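Local atomic coordinates of isomerase prhC (Penicillium brasilianum, PDB entry 5X9J), a protein that acts as an isomerase in the biosynthesis of paraherquonin, a highly congested hexacyclic fungal meroterpenoid. Residues B[28-33]-B[100-105]; B[60-65]-B[143-148]; B[77-82]-B[170-175]; B[89-94]-B[114-119]. All blocks are in the same frame, centred on the assembly; numbering follows the deposited sequence.

Contact 1. Residues B[28-33]-B[100-105]; sequences EKLIAL and MVVDEA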
loop_
_atom_site.group_PDB
_atom_site.type_symbol
_atom_site.label_atom_id
_atom_site.label_comp_id
_atom_site.label_asym_id
_atom_site.label_seq_id
_atom_site.Cartn_x
_atom_site.Cartn_y
_atom_site.Cartn_z
ATOM N N GLU B 28 1.734 11.880 -19.323
ATOM C CA GLU B 28 3.192 11.856 -19.335
ATOM C C GLU B 28 3.769 12.749 -18.245
ATOM O O GLU B 28 4.747 12.375 -17.592
ATOM C CB GLU B 28 3.719 12.275 -20.710
ATOM C CG GLU B 28 3.304 11.328 -21.823
ATOM C CD GLU B 28 3.645 11.859 -23.209
ATOM O OE1 GLU B 28 4.703 11.489 -23.750
ATOM O OE2 GLU B 28 2.861 12.656 -23.755
ATOM N N LYS B 29 3.183 13.935 -18.042
ATOM C CA LYS B 29 3.650 14.816 -16.977
ATOM C C LYS B 29 3.509 14.154 -15.608
ATOM O O LYS B 29 4.377 14.310 -14.745
ATOM C CB LYS B 29 2.878 16.135 -16.987
ATOM C CG LYS B 29 3.065 16.999 -18.230
ATOM C CD LYS B 29 2.336 18.323 -18.048
ATOM C CE LYS B 29 1.845 18.886 -19.370
ATOM N NZ LYS B 29 0.935 20.057 -19.168
ATOM N N LEU B 30 2.417 13.424 -15.389
ATOM C CA LEU B 30 2.235 12.773 -14.097
ATOM C C LEU B 30 3.253 11.657 -13.909
ATOM O O LEU B 30 3.819 11.504 -12.822
ATOM C CB LEU B 30 0.804 12.244 -13.976
ATOM C CG LEU B 30 -0.274 13.320 -13.751
ATOM C CD1 LEU B 30 -1.662 12.746 -13.910
ATOM C CD2 LEU B 30 -0.131 13.954 -12.367
ATOM N N ILE B 31 3.499 10.869 -14.960
ATOM C CA ILE B 31 4.508 9.819 -14.879
ATOM C C ILE B 31 5.881 10.428 -14.635
ATOM O O ILE B 31 6.640 9.955 -13.782
ATOM C CB ILE B 31 4.477 8.950 -16.152
ATOM C CG1 ILE B 31 3.170 8.160 -16.210
ATOM C CG2 ILE B 31 5.682 7.983 -16.208
ATOM C CD1 ILE B 31 2.888 7.550 -17.580
ATOM N N ALA B 32 6.205 11.511 -15.349
ATOM C CA ALA B 32 7.487 12.183 -15.138
ATOM C C ALA B 32 7.600 12.713 -13.716
ATOM O O ALA B 32 8.677 12.663 -13.107
ATOM C CB ALA B 32 7.657 13.328 -16.143
ATOM N N LEU B 33 6.500 13.240 -13.172
ATOM C CA LEU B 33 6.531 13.740 -11.802
ATOM C C LEU B 33 6.839 12.617 -10.812
ATOM O O LEU B 33 7.613 12.806 -9.872
ATOM C CB LEU B 33 5.201 14.418 -11.464
ATOM C CG LEU B 33 5.143 15.047 -10.069
ATOM C CD1 LEU B 33 6.125 16.194 -9.967
ATOM C CD2 LEU B 33 3.728 15.517 -9.740
ATOM N N MET B 100 1.176 0.918 -12.570
ATOM C CA MET B 100 0.953 2.317 -12.238
ATOM C C MET B 100 -0.466 2.747 -12.597
ATOM O O MET B 100 -1.026 2.300 -13.594
ATOM C CB MET B 100 1.974 3.138 -13.014
ATOM C CG MET B 100 2.092 4.566 -12.696
ATOM S SD MET B 100 3.496 5.160 -13.682
ATOM C CE MET B 100 4.875 4.488 -12.797
ATOM N N VAL B 101 -1.049 3.621 -11.780
ATOM C CA VAL B 101 -2.412 4.106 -11.994
ATOM C C VAL B 101 -2.339 5.616 -12.152
ATOM O O VAL B 101 -1.920 6.314 -11.225
ATOM C CB VAL B 101 -3.337 3.721 -10.826
ATOM C CG1 VAL B 101 -4.796 4.121 -11.127
ATOM C CG2 VAL B 101 -3.223 2.211 -10.537
ATOM N N VAL B 102 -2.738 6.125 -13.316
ATOM C CA VAL B 102 -2.605 7.551 -13.620
ATOM C C VAL B 102 -3.990 8.168 -13.813
ATOM O O VAL B 102 -4.733 7.770 -14.719
ATOM C CB VAL B 102 -1.728 7.792 -14.860
ATOM C CG1 VAL B 102 -1.374 9.260 -14.957
ATOM C CG2 VAL B 102 -0.461 6.940 -14.800
ATOM N N ASP B 103 -4.313 9.168 -12.991
ATOM C CA ASP B 103 -5.623 9.835 -12.995
ATOM C C ASP B 103 -5.428 11.241 -13.571
ATOM O O ASP B 103 -5.130 12.189 -12.844
ATOM C CB ASP B 103 -6.229 9.878 -11.579
ATOM C CG ASP B 103 -7.710 10.303 -11.568
ATOM O OD1 ASP B 103 -8.161 10.992 -12.522
ATOM O OD2 ASP B 103 -8.425 9.943 -10.596
ATOM N N GLU B 104 -5.618 11.366 -14.888
ATOM C CA GLU B 104 -5.347 12.630 -15.571
ATOM C C GLU B 104 -6.317 13.724 -15.139
ATOM O O GLU B 104 -5.905 14.868 -14.918
ATOM C CB GLU B 104 -5.409 12.419 -17.081
ATOM C CG GLU B 104 -4.360 11.433 -17.597
ATOM C CD GLU B 104 -4.698 10.883 -18.977
ATOM O OE1 GLU B 104 -5.072 11.679 -19.868
ATOM O OE2 GLU B 104 -4.607 9.648 -19.165
ATOM N N ALA B 105 -7.601 13.388 -14.984
ATOM C CA ALA B 105 -8.581 14.384 -14.560
ATOM C C ALA B 105 -8.285 14.902 -13.159
ATOM O O ALA B 105 -8.368 16.109 -12.902
ATOM C CB ALA B 105 -9.987 13.790 -14.622
#
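L30 and V102 meet where the N-terminal helix 26-43 lies over the short strand 101-103, a helix-on-sheet packing consistent with the cone-like alpha+beta fold of NTF2-like proteins. The helix and strand segments run at 127° to each other, their axes 8.9 Å apart at the closest. The two side chains run antiparallel past each other, and V102 CG1 lies against the leucine, 3.7 Å from L30 CD1 and 3.8 Å from L30 CB. V102 divides its two methyls between neighbouring helix residues: with CG1 anti to the backbone N (chi1 -168°) and turned to L30, CG2 is left for I31, whose side chain crosses it at about a right angle. I31 CG1 is 4.1 Å from V102 CG2 and 3.9 Å from M100 SD, the methionine coming in obliquely. I109 of strand 108-119 touches I31, M100 and V102 as well. No hydrogen bond joins the two segments. The acidic groups that follow V102 are turned to other work: D103 makes a salt bridge with R27 of the second subunit, and E104 makes one with R27 of its own chain. The helix does reach the backbone there, since L30 CD1 rests 3.7 Å from D103 O and 4.0 Å from E104 CA, as plain van der Waals contacts.

Contact 2. Residues B[60-65]-B[143-148]; sequences YQCCPS and GIWEFF
Y60 and W145 share the same first torsion, each CG anti to its own carbonyl carbon (chi1 -57° and -64°), and this sends both side chains out from the sheet in one direction, next to each other. Their rings make an offset, near-parallel pair with little overlap, 4° between planes; Y60 CD1 sits over the rim of the indole, 3.4 Å from W145 NE1. Strand 57-61 pairs in parallel with strand 141-148 within the mixed sheet: Y60 N bonds I144 O at 2.7 Å, E146 N bonds Y60 O at 2.9 Å, and C62 N continues to E146 O at 2.9 Å. On the face opposite Y60, the amide of Q61 stands nearly perpendicular to the carboxylate of E146, and Q61 NE2 donates in its amide plane to the anti lone pair of E146 OE2, 2.7 Å away. Past the strand end, C62 CB lies over the face of F147, 3.4 Å from F147 CZ. Without the phenyl group, as with an alanine here, C62 CB is likely to lose the ring face it lies on, and a gap would open toward L129 of the second subunit, on which F147 also packs. C63 SG sits over the centre of the F148 ring, 3.9 Å from its centroid.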
loop_
_atom_site.group_PDB
_atom_site.type_symbol
_atom_site.label_atom_id
_atom_site.label_comp_id
_atom_site.label_asym_id
_atom_site.label_seq_id
_atom_site.Cartn_x
_atom_site.Cartn_y
_atom_site.Cartn_z
ATOM N N TYR B 60 1.116 11.549 4.229
ATOM C CA TYR B 60 0.368 10.599 5.050
ATOM C C TYR B 60 1.011 9.222 4.952
ATOM O O TYR B 60 0.998 8.608 3.881
ATOM C CB TYR B 60 -1.087 10.493 4.598
ATOM C CG TYR B 60 -1.866 11.783 4.588
ATOM C CD1 TYR B 60 -1.746 12.672 3.533
ATOM C CD2 TYR B 60 -2.754 12.094 5.618
ATOM C CE1 TYR B 60 -2.470 13.852 3.506
ATOM C CE2 TYR B 60 -3.493 13.273 5.598
ATOM C CZ TYR B 60 -3.337 14.148 4.536
ATOM O OH TYR B 60 -4.048 15.327 4.487
ATOM N N GLN B 61 1.537 8.724 6.061
ATOM C CA GLN B 61 1.902 7.317 6.139
ATOM C C GLN B 61 0.640 6.529 6.476
ATOM O O GLN B 61 -0.111 6.912 7.375
ATOM C CB GLN B 61 2.984 7.098 7.200
ATOM C CG GLN B 61 4.206 7.997 7.022
ATOM C CD GLN B 61 5.023 7.630 5.798
ATOM O OE1 GLN B 61 5.409 8.493 5.002
ATOM N NE2 GLN B 61 5.293 6.338 5.640
ATOM N N CYS B 62 0.397 5.439 5.751
ATOM C CA CYS B 62 -0.905 4.784 5.783
ATOM C C CYS B 62 -0.882 3.387 6.403
ATOM O O CYS B 62 -1.817 2.613 6.191
ATOM C CB CYS B 62 -1.482 4.719 4.371
ATOM S SG CYS B 62 -1.852 6.355 3.684
ATOM N N CYS B 63 0.156 3.035 7.155
ATOM C CA CYS B 63 0.124 1.788 7.904
ATOM C C CYS B 63 -0.260 2.097 9.338
ATOM O O CYS B 63 0.514 2.758 10.049
ATOM C CB CYS B 63 1.472 1.071 7.851
ATOM S SG CYS B 63 1.891 0.514 6.174
ATOM N N PRO B 64 -1.424 1.647 9.812
ATOM C CA PRO B 64 -1.871 2.034 11.160
ATOM C C PRO B 64 -1.016 1.474 12.280
ATOM O O PRO B 64 -1.175 1.916 13.424
ATOM C CB PRO B 64 -3.305 1.483 11.232
ATOM C CG PRO B 64 -3.347 0.384 10.203
ATOM C CD PRO B 64 -2.425 0.843 9.092
ATOM N N SER B 65 -0.131 0.513 12.003
ATOM C CA SER B 65 0.816 0.073 13.027
ATOM C C SER B 65 1.814 1.164 13.384
ATOM O O SER B 65 2.496 1.058 14.407
ATOM C CB SER B 65 1.577 -1.167 12.550
ATOM O OG SER B 65 0.705 -2.275 12.554
ATOM N N GLY B 143 0.200 16.493 -2.274
ATOM C CA GLY B 143 -0.149 15.481 -1.298
ATOM C C GLY B 143 0.575 14.176 -1.577
ATOM O O GLY B 143 0.782 13.811 -2.735
ATOM N N ILE B 144 0.979 13.476 -0.519
ATOM C CA ILE B 144 1.710 12.217 -0.621
ATOM C C ILE B 144 1.075 11.229 0.347
ATOM O O ILE B 144 0.928 11.531 1.535
ATOM C CB ILE B 144 3.206 12.388 -0.284
ATOM C CG1 ILE B 144 3.849 13.436 -1.188
ATOM C CG2 ILE B 144 3.950 11.044 -0.386
ATOM C CD1 ILE B 144 5.120 14.056 -0.602
ATOM N N TRP B 145 0.697 10.060 -0.162
ATOM C CA TRP B 145 0.269 8.937 0.662
ATOM C C TRP B 145 1.246 7.800 0.427
ATOM O O TRP B 145 1.571 7.493 -0.725
ATOM C CB TRP B 145 -1.156 8.496 0.306
ATOM C CG TRP B 145 -2.182 9.560 0.594
ATOM C CD1 TRP B 145 -3.020 9.627 1.676
ATOM C CD2 TRP B 145 -2.462 10.721 -0.207
ATOM N NE1 TRP B 145 -3.807 10.761 1.590
ATOM C CE2 TRP B 145 -3.489 11.443 0.446
ATOM C CE3 TRP B 145 -1.948 11.218 -1.410
ATOM C CZ2 TRP B 145 -4.008 12.638 -0.065
ATOM C CZ3 TRP B 145 -2.465 12.399 -1.920
ATOM C CH2 TRP B 145 -3.489 13.099 -1.245
ATOM N N GLU B 146 1.715 7.175 1.500
ATOM C CA GLU B 146 2.676 6.094 1.359
ATOM C C GLU B 146 2.227 4.865 2.127
ATOM O O GLU B 146 1.865 4.958 3.302
ATOM C CB GLU B 146 4.075 6.502 1.838
ATOM C CG GLU B 146 5.044 5.317 1.782
ATOM C CD GLU B 146 6.488 5.650 2.168
ATOM O OE1 GLU B 146 7.367 5.495 1.287
ATOM O OE2 GLU B 146 6.743 6.037 3.340
ATOM N N PHE B 147 2.266 3.723 1.459
ATOM C CA PHE B 147 2.152 2.411 2.077
ATOM C C PHE B 147 3.495 1.715 1.984
ATOM O O PHE B 147 4.162 1.785 0.953
ATOM C CB PHE B 147 1.123 1.541 1.364
ATOM C CG PHE B 147 -0.266 2.008 1.533
ATOM C CD1 PHE B 147 -0.735 3.093 0.809
ATOM C CD2 PHE B 147 -1.110 1.363 2.422
ATOM C CE1 PHE B 147 -2.041 3.537 0.973
ATOM C CE2 PHE B 147 -2.408 1.786 2.591
ATOM C CZ PHE B 147 -2.878 2.881 1.866
ATOM N N PHE B 148 3.889 1.030 3.044
ATOM C CA PHE B 148 5.153 0.315 3.033
ATOM C C PHE B 148 4.913 -0.992 3.757
ATOM O O PHE B 148 3.854 -1.201 4.346
ATOM C CB PHE B 148 6.269 1.133 3.710
ATOM C CG PHE B 148 5.876 1.639 5.068
ATOM C CD1 PHE B 148 5.211 2.845 5.204
ATOM C CD2 PHE B 148 6.104 0.873 6.200
ATOM C CE1 PHE B 148 4.809 3.292 6.449
ATOM C CE2 PHE B 148 5.704 1.306 7.441
ATOM C CZ PHE B 148 5.061 2.524 7.575
#

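Contact 3. Residues B[77-82]-B[170-175]; sequences REYFEE and DSWCAN
W172, near the end of helix 167-173, reaches across to helix 73-86 and meets three of its residues, E78, Y79 and E82. Its CG is anti to the carbonyl carbon (chi1 -66°), and the indole is presented with one face over the turn at Y79. Y79 CA stands above the five-membered ring, 4.2 Å from its centroid. The tyrosine ring meets the indole edge to face, offset, with planes at 83° and its CD1 3.5 Å from W172 CB. Along the far rim, W172 CZ2 touches E78 CB at 3.6 Å, while E78 OE2 lies at the ring edge in the indole plane. At the pyrrole side, E82 CG is 4.0 Å from W172 NE1, and a water accepts a hydrogen bond from W172 NE1 (2.9 Å) and donates one to E82 OE2 (2.9 Å). Were the indole cut back to a leucine, Y79 would probably lose the face its edge packs on and the water its N-H donor. Next in sequence, C173 sets SG at the edge of the Y79 ring, 3.9 Å from Y79 CE1, a sulfur-aromatic contact beside K153 of helix 150-162. With no direct hydrogen bond across, the helices are joined mainly by aromatic, aliphatic and sulfur packing round W172 and Y79, with one bridging water, which the E82 carboxylate would probably polarise so as to strengthen its grip on the indole N-H.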
loop_
_atom_site.group_PDB
_atom_site.type_symbol
_atom_site.label_atom_id
_atom_site.label_comp_id
_atom_site.label_asym_id
_atom_site.label_seq_id
_atom_site.Cartn_x
_atom_site.Cartn_y
_atom_site.Cartn_z
ATOM N N ARG B 77 11.244 17.336 6.671
ATOM C CA ARG B 77 12.681 17.580 6.695
ATOM C C ARG B 77 13.308 17.005 7.957
ATOM O O ARG B 77 14.345 16.334 7.895
ATOM C CB ARG B 77 12.974 19.075 6.585
ATOM C CG ARG B 77 14.472 19.411 6.673
ATOM C CD ARG B 77 14.755 20.832 6.203
ATOM N NE ARG B 77 13.687 21.738 6.616
ATOM C CZ ARG B 77 13.437 22.913 6.048
ATOM N NH1 ARG B 77 14.187 23.331 5.032
ATOM N NH2 ARG B 77 12.430 23.665 6.488
ATOM N N GLU B 78 12.688 17.256 9.114
ATOM C CA GLU B 78 13.215 16.702 10.358
ATOM C C GLU B 78 13.228 15.181 10.319
ATOM O O GLU B 78 14.198 14.551 10.755
ATOM C CB GLU B 78 12.400 17.200 11.553
ATOM C CG GLU B 78 12.564 18.687 11.862
ATOM C CD GLU B 78 11.731 19.137 13.064
ATOM O OE1 GLU B 78 10.728 19.865 12.874
ATOM O OE2 GLU B 78 12.079 18.754 14.204
ATOM N N TYR B 79 12.167 14.570 9.785
ATOM C CA TYR B 79 12.137 13.114 9.709
ATOM C C TYR B 79 13.250 12.585 8.814
ATOM O O TYR B 79 13.915 11.598 9.155
ATOM C CB TYR B 79 10.776 12.627 9.214
ATOM C CG TYR B 79 10.745 11.134 8.983
ATOM C CD1 TYR B 79 10.649 10.251 10.049
ATOM C CD2 TYR B 79 10.847 10.604 7.701
ATOM C CE1 TYR B 79 10.631 8.881 9.847
ATOM C CE2 TYR B 79 10.829 9.235 7.487
ATOM C CZ TYR B 79 10.721 8.378 8.565
ATOM O OH TYR B 79 10.708 7.016 8.362
ATOM N N PHE B 80 13.474 13.232 7.665
ATOM C CA PHE B 80 14.535 12.783 6.770
ATOM C C PHE B 80 15.915 12.931 7.407
ATOM O O PHE B 80 16.806 12.109 7.158
ATOM C CB PHE B 80 14.467 13.540 5.444
ATOM C CG PHE B 80 13.362 13.067 4.526
ATOM C CD1 PHE B 80 13.301 13.497 3.210
ATOM C CD2 PHE B 80 12.385 12.192 4.978
ATOM C CE1 PHE B 80 12.279 13.064 2.357
ATOM C CE2 PHE B 80 11.360 11.753 4.130
ATOM C CZ PHE B 80 11.310 12.192 2.822
ATOM N N GLU B 81 16.114 13.959 8.231
ATOM C CA GLU B 81 17.379 14.092 8.941
ATOM C C GLU B 81 17.615 12.910 9.875
ATOM O O GLU B 81 18.726 12.370 9.932
ATOM C CB GLU B 81 17.416 15.408 9.718
ATOM C CG GLU B 81 17.508 16.644 8.831
ATOM C CD GLU B 81 18.690 16.594 7.869
ATOM O OE1 GLU B 81 18.460 16.578 6.635
ATOM O OE2 GLU B 81 19.850 16.563 8.349
ATOM N N GLU B 82 16.578 12.482 10.607
ATOM C CA GLU B 82 16.725 11.310 11.469
ATOM C C GLU B 82 17.095 10.082 10.656
ATOM O O GLU B 82 17.938 9.275 11.077
ATOM C CB GLU B 82 15.440 11.055 12.252
ATOM C CG GLU B 82 15.067 12.180 13.194
ATOM C CD GLU B 82 16.045 12.338 14.360
ATOM O OE1 GLU B 82 16.870 11.420 14.605
ATOM O OE2 GLU B 82 15.979 13.384 15.042
ATOM N N ASP B 170 11.834 6.759 16.133
ATOM C CA ASP B 170 10.673 6.378 16.932
ATOM C C ASP B 170 9.809 7.582 17.280
ATOM O O ASP B 170 8.578 7.480 17.310
ATOM C CB ASP B 170 11.122 5.673 18.206
ATOM C CG ASP B 170 10.324 4.425 18.482
ATOM O OD1 ASP B 170 10.098 3.655 17.522
ATOM O OD2 ASP B 170 9.913 4.216 19.645
ATOM N N SER B 171 10.433 8.731 17.549
ATOM C CA SER B 171 9.662 9.916 17.902
ATOM C C SER B 171 8.766 10.376 16.757
ATOM O O SER B 171 7.774 11.066 17.002
ATOM C CB SER B 171 10.603 11.045 18.350
ATOM O OG SER B 171 11.386 11.520 17.269
ATOM N N TRP B 172 9.078 9.990 15.518
ATOM C CA TRP B 172 8.206 10.241 14.374
ATOM C C TRP B 172 7.315 9.053 14.028
ATOM O O TRP B 172 6.163 9.247 13.631
ATOM C CB TRP B 172 9.042 10.626 13.146
ATOM C CG TRP B 172 9.735 11.943 13.317
ATOM C CD1 TRP B 172 11.056 12.149 13.606
ATOM C CD2 TRP B 172 9.132 13.239 13.246
ATOM N NE1 TRP B 172 11.312 13.497 13.709
ATOM C CE2 TRP B 172 10.148 14.188 13.495
ATOM C CE3 TRP B 172 7.830 13.691 12.995
ATOM C CZ2 TRP B 172 9.904 15.562 13.498
ATOM C CZ3 TRP B 172 7.588 15.058 12.997
ATOM C CH2 TRP B 172 8.622 15.977 13.248
ATOM N N CYS B 173 7.809 7.825 14.193
ATOM C CA CYS B 173 7.154 6.624 13.679
ATOM C C CYS B 173 6.119 6.038 14.624
ATOM O O CYS B 173 5.110 5.498 14.160
ATOM C CB CYS B 173 8.199 5.537 13.379
ATOM S SG CYS B 173 9.263 5.944 12.029
ATOM N N ALA B 174 6.363 6.093 15.931
ATOM C CA ALA B 174 5.549 5.350 16.883
ATOM C C ALA B 174 4.134 5.917 16.976
ATOM O O ALA B 174 3.874 7.084 16.669
ATOM C CB ALA B 174 6.197 5.358 18.269
ATOM N N ASN B 175 3.212 5.065 17.413
ATOM C CA ASN B 175 1.823 5.462 17.643
ATOM C C ASN B 175 1.679 6.455 18.791
ATOM O O ASN B 175 1.858 6.098 19.952
ATOM C CB ASN B 175 0.973 4.225 17.919
ATOM C CG ASN B 175 0.637 3.477 16.660
ATOM O OD1 ASN B 175 0.345 4.089 15.637
ATOM N ND2 ASN B 175 0.677 2.149 16.718
HETATM O O HOH W 1 13.494 14.859 14.979
#

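Contact 4. Residues B[89-94]-B[114-119]; sequences NSKFWI and ACSADT
K91 and W93 pair with S116 and A114 as strand 90-94 runs antiparallel to the end of the long strand 108-119, two neighbours in the curled mixed sheet; their N-to-C directions are 170° apart. K91 N reaches S116 O at 2.9 Å and S116 N returns to K91 O at 3.0 Å; likewise W93 N bonds A114 O at 2.9 Å and A114 N bonds W93 O at 2.8 Å. Between these two hydrogen-bonded pairs lies the non-hydrogen-bonded pair F92 and C115, where CA-H...O contacts add to the seam, among them C115 CA to K91 O.

Apolar packing differs on the two faces. On one, the first torsion of W93 puts CG between the backbone N and the carbonyl carbon (chi1 65°), folding the indole across to strand 108-119; A114 CB packs over its six-membered ring, 3.7 Å from W93 CZ2, and S116 OG lies at the ring edge. On the other, F92 CD2 touches C115 CB at 3.5 Å, while the phenyl group is also covered by C38 and I41 of helix 26-43 and by V130.

Polar groups gather around N89 and S90. S90 OG is bonded to W83 NE1, with the A117 methyl beside it. N89 and D118 extend next to each other without a hydrogen bond. One water closes this end, donating to N89 O at 2.7 Å and hydrogen-bonded to S116 OG at 2.9 Å.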
loop_
_atom_site.group_PDB
_atom_site.type_symbol
_atom_site.label_atom_id
_atom_site.label_comp_id
_atom_site.label_asym_id
_atom_site.label_seq_id
_atom_site.Cartn_x
_atom_site.Cartn_y
_atom_site.Cartn_z
ATOM N N ASN B 89 23.557 5.517 1.701
ATOM C CA ASN B 89 23.354 4.844 0.420
ATOM C C ASN B 89 21.864 4.552 0.202
ATOM O O ASN B 89 21.464 3.457 -0.204
ATOM C CB ASN B 89 24.202 3.571 0.340
ATOM C CG ASN B 89 24.419 3.096 -1.091
ATOM O OD1 ASN B 89 24.380 3.889 -2.040
ATOM N ND2 ASN B 89 24.642 1.793 -1.253
ATOM N N SER B 90 21.043 5.555 0.494
ATOM C CA SER B 90 19.595 5.451 0.372
ATOM C C SER B 90 19.171 5.562 -1.085
ATOM O O SER B 90 19.530 6.528 -1.772
ATOM C CB SER B 90 18.913 6.554 1.177
ATOM O OG SER B 90 19.051 6.337 2.564
ATOM N N LYS B 91 18.374 4.591 -1.539
ATOM C CA LYS B 91 17.862 4.538 -2.903
ATOM C C LYS B 91 16.352 4.337 -2.862
ATOM O O LYS B 91 15.844 3.623 -1.993
ATOM C CB LYS B 91 18.511 3.393 -3.695
ATOM C CG LYS B 91 20.033 3.493 -3.857
ATOM C CD LYS B 91 20.618 2.181 -4.401
ATOM C CE LYS B 91 22.153 2.235 -4.521
ATOM N NZ LYS B 91 22.617 3.219 -5.545
ATOM N N PHE B 92 15.645 4.944 -3.819
ATOM C CA PHE B 92 14.187 4.864 -3.909
ATOM C C PHE B 92 13.837 4.915 -5.390
ATOM O O PHE B 92 14.239 5.855 -6.083
ATOM C CB PHE B 92 13.536 6.020 -3.138
ATOM C CG PHE B 92 12.051 5.848 -2.868
ATOM C CD1 PHE B 92 11.102 6.384 -3.732
ATOM C CD2 PHE B 92 11.608 5.200 -1.729
ATOM C CE1 PHE B 92 9.739 6.246 -3.480
ATOM C CE2 PHE B 92 10.248 5.057 -1.468
ATOM C CZ PHE B 92 9.312 5.578 -2.346
ATOM N N TRP B 93 13.134 3.903 -5.895
ATOM C CA TRP B 93 12.902 3.831 -7.331
ATOM C C TRP B 93 11.576 3.137 -7.618
ATOM O O TRP B 93 11.133 2.273 -6.857
ATOM C CB TRP B 93 14.050 3.093 -8.053
ATOM C CG TRP B 93 14.177 1.621 -7.688
ATOM C CD1 TRP B 93 13.711 0.558 -8.407
ATOM C CD2 TRP B 93 14.832 1.064 -6.532
ATOM N NE1 TRP B 93 14.021 -0.619 -7.768
ATOM C CE2 TRP B 93 14.714 -0.336 -6.619
ATOM C CE3 TRP B 93 15.505 1.614 -5.439
ATOM C CZ2 TRP B 93 15.238 -1.197 -5.647
ATOM C CZ3 TRP B 93 16.021 0.756 -4.472
ATOM C CH2 TRP B 93 15.885 -0.631 -4.585
ATOM N N ILE B 94 10.965 3.514 -8.748
ATOM C CA ILE B 94 9.710 2.910 -9.175
ATOM C C ILE B 94 9.965 1.508 -9.707
ATOM O O ILE B 94 10.930 1.267 -10.450
ATOM C CB ILE B 94 9.026 3.793 -10.233
ATOM C CG1 ILE B 94 8.740 5.172 -9.659
ATOM C CG2 ILE B 94 7.723 3.158 -10.707
ATOM C CD1 ILE B 94 7.989 6.072 -10.617
ATOM N N ALA B 114 10.294 0.721 -4.645
ATOM C CA ALA B 114 11.142 -0.014 -3.724
ATOM C C ALA B 114 12.193 0.941 -3.186
ATOM O O ALA B 114 12.501 1.963 -3.799
ATOM C CB ALA B 114 11.807 -1.226 -4.400
ATOM N N CYS B 115 12.724 0.614 -2.015
ATOM C CA CYS B 115 13.784 1.409 -1.423
ATOM C C CYS B 115 14.761 0.480 -0.725
ATOM O O CYS B 115 14.441 -0.669 -0.400
ATOM C CB CYS B 115 13.259 2.454 -0.438
ATOM S SG CYS B 115 12.401 1.733 0.964
ATOM N N SER B 116 15.968 0.998 -0.520
ATOM C CA SER B 116 17.024 0.258 0.153
ATOM C C SER B 116 17.993 1.247 0.770
ATOM O O SER B 116 18.081 2.408 0.354
ATOM C CB SER B 116 17.772 -0.675 -0.801
ATOM O OG SER B 116 18.360 0.060 -1.866
ATOM N N ALA B 117 18.713 0.770 1.780
ATOM C CA ALA B 117 19.717 1.572 2.462
ATOM C C ALA B 117 20.577 0.652 3.308
ATOM O O ALA B 117 20.127 -0.409 3.756
ATOM C CB ALA B 117 19.087 2.655 3.345
ATOM N N ASP B 118 21.829 1.062 3.495
ATOM C CA ASP B 118 22.629 0.556 4.597
ATOM C C ASP B 118 22.305 1.368 5.836
ATOM O O ASP B 118 22.082 2.577 5.757
ATOM C CB ASP B 118 24.119 0.640 4.258
ATOM C CG ASP B 118 24.506 -0.346 3.188
ATOM O OD1 ASP B 118 24.271 -1.561 3.390
ATOM O OD2 ASP B 118 25.003 0.089 2.135
ATOM N N THR B 119 22.211 0.698 6.981
ATOM C CA THR B 119 21.871 1.391 8.212
ATOM C C THR B 119 22.724 0.851 9.348
ATOM O O THR B 119 23.342 -0.209 9.244
ATOM C CB THR B 119 20.389 1.227 8.606
ATOM O OG1 THR B 119 20.202 -0.077 9.167
ATOM C CG2 THR B 119 19.442 1.420 7.403
HETATM O O HOH W 2 21.007 0.905 -0.890
#

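In the fold
Contacts 1, 2 and 4 all reach the same curled sheet, with strand 108-119 carrying 90-94 and 101-103 along its length. Contacts 1 and 4 touch directly, M100 CE lying 3.8 Å from I94 CG2, although their centres are about 23 Å apart. Contact 2 meets contact 4 from across the chain's centre, with E146 OE1 4.0 Å from F92 CE2. Contact 3 joins helices 73-86 and 167-173, and touches contact 2 through N175, the last modelled residue, whose ND2 is 3.1 Å from S65 O. Contacts 1 and 3 are the most distant, about 29 Å between centres. Contacts 1 and 2 also touch the second subunit of the homodimer.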